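Local coordinates for Lmo0305 protein (Listeria monocytogenes, PDB 3PJ0), which carries covalently bound pyridoxal phosphate and belongs to the beta-eliminating lyase family, within the clan of PLP-dependent enzymes with the aminotransferase fold, at residues A[28-31]-A[32-35]; A[155-158]-A[159-163]; A[248-251]-A[252-256]; A[255-258]-A[259-262]. All coordinates share one frame; numbering follows the deposited sequence. Where two conformers were deposited one is given.

Contact 1. Residues A[28-31]-A[32-35]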
# COMPACT_ATOMS: atom_id res chain seq x y z
N LEU A 28 4.51 -14.58 7.60
CA LEU A 28 3.60 -13.73 8.38
C LEU A 28 3.17 -14.41 9.69
O LEU A 28 3.18 -13.80 10.76
CB LEU A 28 2.37 -13.34 7.54
CG LEU A 28 1.31 -12.43 8.21
CD1 LEU A 28 1.93 -11.16 8.83
CD2 LEU A 28 0.21 -12.09 7.23
N THR A 29 2.74 -15.66 9.61
CA THR A 29 2.26 -16.35 10.82
C THR A 29 3.40 -16.43 11.86
O THR A 29 3.15 -16.22 13.06
CB THR A 29 1.63 -17.74 10.52
OG1 THR A 29 2.61 -18.60 9.97
CG2 THR A 29 0.43 -17.62 9.55
N GLU A 30 4.64 -16.65 11.42
CA GLU A 30 5.78 -16.66 12.37
C GLU A 30 5.90 -15.30 13.08
O GLU A 30 6.09 -15.23 14.31
CB GLU A 30 7.13 -17.04 11.72
CG GLU A 30 8.33 -16.93 12.73
CD GLU A 30 9.70 -17.27 12.15
OE1 GLU A 30 9.76 -18.03 11.16
OE2 GLU A 30 10.72 -16.80 12.71
N ALA A 31 5.76 -14.22 12.31
CA ALA A 31 5.86 -12.88 12.88
C ALA A 31 4.76 -12.60 13.91
O ALA A 31 4.97 -11.79 14.82
CB ALA A 31 5.84 -11.79 11.77
N LEU A 32 3.61 -13.24 13.76
CA LEU A 32 2.47 -12.99 14.66
C LEU A 32 2.46 -13.88 15.90
O LEU A 32 1.58 -13.73 16.74
CB LEU A 32 1.16 -13.15 13.93
CG LEU A 32 0.89 -12.15 12.80
CD1 LEU A 32 -0.47 -12.50 12.15
CD2 LEU A 32 0.94 -10.74 13.34
N GLN A 33 3.44 -14.77 16.03
CA GLN A 33 3.43 -15.72 17.15
C GLN A 33 3.40 -15.03 18.50
O GLN A 33 2.67 -15.46 19.39
CB GLN A 33 4.62 -16.68 17.08
CG GLN A 33 4.45 -17.69 15.93
CD GLN A 33 5.56 -18.69 15.81
OE1 GLN A 33 6.70 -18.41 16.17
NE2 GLN A 33 5.23 -19.87 15.23
N ASN A 34 4.22 -13.99 18.65
CA ASN A 34 4.32 -13.31 19.95
C ASN A 34 3.40 -12.10 20.13
O ASN A 34 3.49 -11.41 21.14
CB ASN A 34 5.77 -12.89 20.26
CG ASN A 34 6.27 -11.74 19.37
OD1 ASN A 34 5.62 -11.36 18.42
ND2 ASN A 34 7.45 -11.19 19.70
N ILE A 35 2.50 -11.88 19.18
CA ILE A 35 1.60 -10.72 19.17
C ILE A 35 0.23 -11.09 19.75
O ILE A 35 -0.35 -12.11 19.41
CB ILE A 35 1.42 -10.16 17.76
CG1 ILE A 35 2.76 -9.78 17.12
CG2 ILE A 35 0.42 -8.97 17.78
CD1 ILE A 35 3.50 -8.59 17.79
O HOH W 1 6.37 -13.56 16.74
O HOH W 2 6.45 -10.02 16.41

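Contact 2. Residues A[155-158]-A[159-163]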
# COMPACT_ATOMS: atom_id res chain seq x y z
N PRO A 155 31.05 3.84 -2.96
CA PRO A 155 32.20 4.72 -2.90
C PRO A 155 32.87 4.61 -1.52
O PRO A 155 32.23 4.22 -0.52
CB PRO A 155 31.57 6.10 -3.05
CG PRO A 155 30.23 5.96 -2.41
CD PRO A 155 29.79 4.57 -2.83
N ALA A 156 34.15 4.93 -1.46
CA ALA A 156 34.81 5.05 -0.17
C ALA A 156 33.96 6.01 0.70
O ALA A 156 33.34 6.95 0.18
CB ALA A 156 36.20 5.61 -0.36
N PHE A 157 33.93 5.78 2.01
CA PHE A 157 33.13 6.64 2.88
C PHE A 157 33.56 8.11 2.78
O PHE A 157 32.73 8.99 2.70
CB PHE A 157 33.13 6.16 4.35
CG PHE A 157 32.04 6.80 5.18
CD1 PHE A 157 30.74 6.34 5.10
CD2 PHE A 157 32.31 7.91 5.98
CE1 PHE A 157 29.72 6.95 5.84
CE2 PHE A 157 31.29 8.52 6.72
CZ PHE A 157 30.01 8.05 6.64
N GLU A 158 34.86 8.35 2.70
CA GLU A 158 35.38 9.73 2.59
C GLU A 158 34.85 10.46 1.35
O GLU A 158 34.73 11.68 1.34
CB GLU A 158 36.91 9.74 2.60
CG GLU A 158 37.52 9.27 3.92
CD GLU A 158 37.46 7.76 4.11
OE1 GLU A 158 37.16 7.03 3.14
OE2 GLU A 158 37.68 7.30 5.25
N GLU A 159 34.54 9.71 0.29
CA GLU A 159 34.00 10.32 -0.91
C GLU A 159 32.52 10.69 -0.72
O GLU A 159 32.02 11.65 -1.32
CB GLU A 159 34.23 9.41 -2.12
CG GLU A 159 35.71 9.18 -2.45
CD GLU A 159 36.49 10.45 -2.85
OE1 GLU A 159 35.88 11.50 -3.15
OE2 GLU A 159 37.74 10.37 -2.91
N LEU A 160 31.81 9.91 0.09
CA LEU A 160 30.43 10.22 0.41
C LEU A 160 30.43 11.50 1.26
O LEU A 160 29.63 12.38 1.06
CB LEU A 160 29.81 9.01 1.13
CG LEU A 160 28.30 8.93 1.37
CD1 LEU A 160 27.53 9.05 0.06
CD2 LEU A 160 28.00 7.61 2.06
N GLU A 161 31.39 11.62 2.18
CA GLU A 161 31.53 12.84 2.98
C GLU A 161 31.73 14.06 2.08
O GLU A 161 31.09 15.10 2.23
CB GLU A 161 32.68 12.72 3.98
CG GLU A 161 32.43 11.70 5.08
CD GLU A 161 33.63 11.47 6.00
OE1 GLU A 161 34.78 11.59 5.53
OE2 GLU A 161 33.42 11.18 7.20
N LYS A 162 32.62 13.94 1.11
CA LYS A 162 32.90 15.04 0.18
C LYS A 162 31.65 15.40 -0.66
O LYS A 162 31.40 16.57 -0.98
CB LYS A 162 34.13 14.70 -0.66
CG LYS A 162 35.39 14.63 0.20
CD LYS A 162 36.61 14.08 -0.51
CE LYS A 162 37.81 14.14 0.45
NZ LYS A 162 39.00 13.36 -0.01
N ILE A 163 30.88 14.39 -1.06
CA ILE A 163 29.65 14.65 -1.82
C ILE A 163 28.66 15.43 -0.96
O ILE A 163 28.03 16.39 -1.42
CB ILE A 163 29.04 13.32 -2.33
CG1 ILE A 163 29.85 12.83 -3.53
CG2 ILE A 163 27.58 13.53 -2.66
CD1 ILE A 163 29.40 11.47 -4.07
O HOH W 3 36.17 12.87 3.70

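Contact 3. Residues A[248-251]-A[252-256]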
# COMPACT_ATOMS: atom_id res chain seq x y z
N SER A 248 5.40 -7.42 10.91
CA SER A 248 6.36 -8.28 10.23
C SER A 248 7.69 -7.56 10.00
O SER A 248 8.75 -8.18 10.15
CB SER A 248 5.82 -8.85 8.91
OG SER A 248 5.30 -7.83 8.10
N ALA A 249 7.65 -6.26 9.67
CA ALA A 249 8.90 -5.47 9.49
C ALA A 249 9.69 -5.44 10.78
O ALA A 249 10.87 -5.75 10.80
CB ALA A 249 8.61 -4.02 9.03
N ASP A 250 9.02 -5.17 11.87
CA ASP A 250 9.69 -5.11 13.20
C ASP A 250 10.22 -6.50 13.62
O ASP A 250 11.36 -6.62 14.09
CB ASP A 250 8.74 -4.53 14.23
CG ASP A 250 9.47 -3.92 15.42
OD1 ASP A 250 10.69 -3.62 15.33
OD2 ASP A 250 8.80 -3.73 16.45
N TYR A 251 9.44 -7.54 13.40
CA TYR A 251 9.86 -8.90 13.76
C TYR A 251 11.14 -9.30 13.04
O TYR A 251 12.10 -9.73 13.69
CB TYR A 251 8.73 -9.94 13.45
CG TYR A 251 9.15 -11.35 13.73
CD1 TYR A 251 9.14 -11.86 15.04
CD2 TYR A 251 9.55 -12.21 12.70
CE1 TYR A 251 9.51 -13.15 15.31
CE2 TYR A 251 9.93 -13.49 12.97
CZ TYR A 251 9.92 -13.96 14.30
OH TYR A 251 10.33 -15.24 14.59
N TYR A 252 11.14 -9.20 11.71
CA TYR A 252 12.29 -9.62 10.90
C TYR A 252 13.47 -8.67 11.08
O TYR A 252 14.64 -9.12 11.03
CB TYR A 252 11.89 -9.84 9.42
CG TYR A 252 11.04 -11.07 9.34
CD1 TYR A 252 11.60 -12.31 9.57
CD2 TYR A 252 9.66 -11.01 9.14
CE1 TYR A 252 10.87 -13.44 9.54
CE2 TYR A 252 8.89 -12.17 9.12
CZ TYR A 252 9.50 -13.38 9.35
OH TYR A 252 8.83 -14.58 9.37
N PHE A 253 13.18 -7.39 11.37
CA PHE A 253 14.30 -6.48 11.69
C PHE A 253 15.05 -6.99 12.94
O PHE A 253 16.28 -7.12 12.96
CB PHE A 253 13.79 -5.04 11.93
CG PHE A 253 14.87 -4.07 12.22
CD1 PHE A 253 15.55 -3.47 11.20
CD2 PHE A 253 15.22 -3.78 13.52
CE1 PHE A 253 16.62 -2.57 11.48
CE2 PHE A 253 16.27 -2.86 13.81
CZ PHE A 253 16.95 -2.26 12.76
N GLU A 254 14.31 -7.34 14.00
CA GLU A 254 14.97 -7.79 15.22
C GLU A 254 15.63 -9.15 15.04
O GLU A 254 16.70 -9.41 15.60
CB GLU A 254 14.01 -7.77 16.42
CG GLU A 254 13.62 -6.39 16.88
CD GLU A 254 14.81 -5.61 17.44
OE1 GLU A 254 15.66 -6.22 18.11
OE2 GLU A 254 14.87 -4.39 17.23
N LYS A 255 15.01 -10.00 14.22
CA LYS A 255 15.54 -11.32 13.94
C LYS A 255 16.82 -11.27 13.15
O LYS A 255 17.70 -12.05 13.42
CB LYS A 255 14.54 -12.15 13.15
CG LYS A 255 15.02 -13.55 12.74
CD LYS A 255 13.90 -14.21 11.91
CE LYS A 255 14.31 -15.50 11.29
NZ LYS A 255 14.45 -16.63 12.29
N ARG A 256 16.94 -10.35 12.18
CA ARG A 256 18.08 -10.39 11.26
C ARG A 256 19.07 -9.23 11.27
O ARG A 256 20.14 -9.38 10.70
CB ARG A 256 17.58 -10.62 9.84
CG ARG A 256 16.76 -11.91 9.68
CD ARG A 256 16.55 -12.28 8.22
NE ARG A 256 15.87 -13.56 8.06
CZ ARG A 256 14.65 -13.75 7.55
NH1 ARG A 256 13.91 -12.75 7.08
NH2 ARG A 256 14.19 -15.00 7.45

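Contact 4. Residues A[255-258]-A[259-262]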
# COMPACT_ATOMS: atom_id res chain seq x y z
N LYS A 255 15.01 -10.00 14.22
CA LYS A 255 15.54 -11.32 13.94
C LYS A 255 16.82 -11.27 13.15
O LYS A 255 17.70 -12.05 13.42
CB LYS A 255 14.54 -12.15 13.15
CG LYS A 255 15.02 -13.55 12.74
CD LYS A 255 13.90 -14.21 11.91
CE LYS A 255 14.31 -15.50 11.29
NZ LYS A 255 14.45 -16.63 12.29
N ARG A 256 16.94 -10.35 12.18
CA ARG A 256 18.08 -10.39 11.26
C ARG A 256 19.07 -9.23 11.27
O ARG A 256 20.14 -9.38 10.70
CB ARG A 256 17.58 -10.62 9.84
CG ARG A 256 16.76 -11.91 9.68
CD ARG A 256 16.55 -12.28 8.22
NE ARG A 256 15.87 -13.56 8.06
CZ ARG A 256 14.65 -13.75 7.55
NH1 ARG A 256 13.91 -12.75 7.08
NH2 ARG A 256 14.19 -15.00 7.45
N ILE A 257 18.74 -8.10 11.90
CA ILE A 257 19.66 -6.96 11.90
C ILE A 257 21.05 -7.36 12.46
O ILE A 257 22.10 -6.93 11.94
CB ILE A 257 19.06 -5.73 12.63
CG1 ILE A 257 19.91 -4.46 12.36
CG2 ILE A 257 18.98 -5.97 14.17
CD1 ILE A 257 20.13 -4.13 10.87
N GLY A 258 21.09 -8.23 13.47
CA GLY A 258 22.36 -8.66 14.03
C GLY A 258 23.19 -9.59 13.15
O GLY A 258 24.32 -9.95 13.52
N LYS A 259 22.63 -10.00 12.01
CA LYS A 259 23.31 -10.89 11.07
C LYS A 259 23.99 -10.19 9.88
O LYS A 259 24.55 -10.86 9.01
CB LYS A 259 22.33 -11.91 10.50
CG LYS A 259 21.69 -12.82 11.54
CD LYS A 259 20.95 -13.96 10.86
CE LYS A 259 20.17 -14.83 11.84
NZ LYS A 259 19.29 -15.82 11.13
N MSE A 260 23.93 -8.86 9.81
CA MSE A 260 24.50 -8.17 8.64
C MSE A 260 25.98 -8.48 8.45
O MSE A 260 26.42 -8.69 7.30
CB MSE A 260 24.22 -6.66 8.67
CG MSE A 260 22.73 -6.33 8.67
SE MSE A 260 21.85 -6.93 7.04
CE MSE A 260 20.13 -7.51 7.80
N ALA A 261 26.76 -8.49 9.52
CA ALA A 261 28.20 -8.82 9.43
C ALA A 261 28.43 -10.26 8.95
O ALA A 261 29.35 -10.52 8.15
CB ALA A 261 28.91 -8.57 10.75
N GLU A 262 27.62 -11.18 9.47
CA GLU A 262 27.65 -12.61 9.09
C GLU A 262 27.37 -12.79 7.58
O GLU A 262 28.02 -13.61 6.90
CB GLU A 262 26.59 -13.37 9.91
CG GLU A 262 26.33 -14.78 9.44
CD GLU A 262 25.11 -15.43 10.10
OE1 GLU A 262 24.78 -15.10 11.26
OE2 GLU A 262 24.52 -16.31 9.44
O HOH W 4 26.56 -10.80 12.03

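Contact 1. Residues A[28-31]-A[32-35]
L32 folds back on the final turn of helix 25-31, where its amide meets two carbonyls. L32 N lies 3.1 Å from L28 O, in the carbonyl plane, and makes a weaker bond to T29 O. L32 CG lies beside the backbone N, anti to the carbonyl carbon (chi1 -65°), which turns the side chain back along the helix and brings CG to 4.2 Å from L28 CD1. A31 offers its carbonyl to solvent: a water donates to A31 O at 2.8 Å and to N34 OD1 at 2.6 Å. The A31 methyl points away from the turn, and A31 packs on Y251 and Y252 of helix 243-256. Q33 continues the winding with Q33 N bonded to E30 O at 3.2 Å; the bond is straight at the hydrogen (164°) but enters from above the carbonyl plane. Q33 CG rests 3.4 Å from the same E30 O. Residues 32-35 form a type I beta turn beside the subunit interface, where T29 OG1 bonds D37 of the second subunit. Turn amides and water thus take up the terminal helix carbonyls; separately, the leucines give the interface apolar surface, L28 packing on Y243 and L32 on L28 of the second subunit.

Contact 2. Residues A[155-158]-A[159-163]
A156 meets E159 and L160 where helix 157-170 begins, in the beta-alpha-beta unit that runs from strand 140-144 through this helix to strand 173-178. Backbone hydrogen bonds come first. A156 holds the N-cap position, and A156 O accepts weak bonds from E159 N at 3.0 Å and L160 N at 3.3 Å. Regular helical bonding then takes over: E161 N bonds F157 O and K162 N bonds E158 O, with K162 CG 3.2 Å from that same E158 O. Among the apolar contacts, F157 CE1 lies 4.2 Å from L160 CD2 in one of the two L160 conformers, and P155 CB lies 4.3 Å from E159 CB. A carboxylate oxygen against a ring edge is a separate kind: F157 has CG anti to the backbone N (chi1 -165°), and E161 OE2 sits near its ring plane, 3.4 Å from F157 CE2. Y188 meets the F157 ring edge-to-face and bonds P155 O through its hydroxyl. As for charge, the E158 and E161 side chains run side by side with their carboxylate planes 83° apart; E158 OE2 and E161 OE1 stay 5.2 Å from each other. A water spans this pair on the outer surface, donating to E158 O and, at 2.6 Å, to E161 OE1.

Contact 3. Residues A[248-251]-A[252-256]
Helix 243-256 is regular alpha-helix where S248, D250 and Y251 meet Y252, E254 and K255. Y252 N bonds S248 O at 3.0 Å and almost straight (174°); F253 to A249, E254 to D250 and K255 to Y251 repeat the i to i+4 pattern. The chief side-chain feature is a T-shaped pair of neighbours in sequence. Y251 turns its edge to the face of Y252, with centroids 4.7 Å apart and planes at 90°. Y251 CD2 stands over the centre of the Y252 ring, 3.5 Å from CZ. Different first torsions bring the rings together: Y251 has CG anti to the backbone N, whereas Y252 swings CG beside its own N (chi1 -70°), which also sets CD2 edge-on to S248 O at 3.1 Å. K255 CD comes obliquely to the Y251 ring, 4.2 Å from CE2. On another side, D250 OD1 and E254 OE2 lie 4.7 Å apart, and K56 salt-bridges both, which probably offsets their like charge. Y251 OH bonds E30 and Y252 OH bonds V27 O, so both tyrosines reach helix 25-31. The helix therefore lies between helix 25-31 and helix 48-61, whose F53 packs on A249 and D250.

Contact 4. Residues A[255-258]-A[259-262]
This is a helix-to-helix junction, where R256 and I257, as helix 243-256 gives way to a turn, meet K259 and M260 as helix 260-275 starts. Two i to i+3 backbone bonds tighten the turn. K259 N reaches R256 O at 2.9 Å, approaching from above the carbonyl plane, and M260 N reaches I257 O in a weak bond of 3.4 Å. Next along, G258 O and E262 N are 5.4 Å apart, and a water fills the place of the usual helical bond, donating to G258 O and accepting from E262 N, each at 2.8 Å.

Side chains pack on both flanks of the turn. M260, a selenomethionine, is bent at chi2 (-64°) and again at chi3, and doubles back, so that CE comes to 3.5 Å from R256 O while CG sits 4.1 Å from I257 CD1, the two side chains crossing at about a right angle. K259 CB lies close beside R256 O, and from there the lysine chain extends straight. D338 salt-bridges both R256 and K259, a shared carboxylate that would balance the two charges.

R256 NH1 also bonds I210 O, and M260 packs on I210, a residue close in sequence to K208, which bears the pyridoxal phosphate. I257 meets W182. The junction thus joins helices 243-256 and 260-275, with the loops that hold N20, I210 and D338 lying against it.

In the fold
Contacts 1, 3 and 4 form a connected run, while contact 2 stands apart, its nearest atoms about 31 Å from contact 1, about 17 Å from contact 3 and about 15 Å from contact 4. Contact 2 is a surface feature of a helix flanking the mixed sheet, rich in glutamates, with one bridging water. The others are partly buried. Contacts 3 and 4 share K255 and R256 on helix 243-256, which helix 25-31 of contact 1 touches through E30 and A31. Their chemistry changes along the way: apolar packing and a T29 to D37 hydrogen bond against the second subunit at 28-35, tyrosine rings within 248-256, and basic side chains gathered round D338 at 255-262.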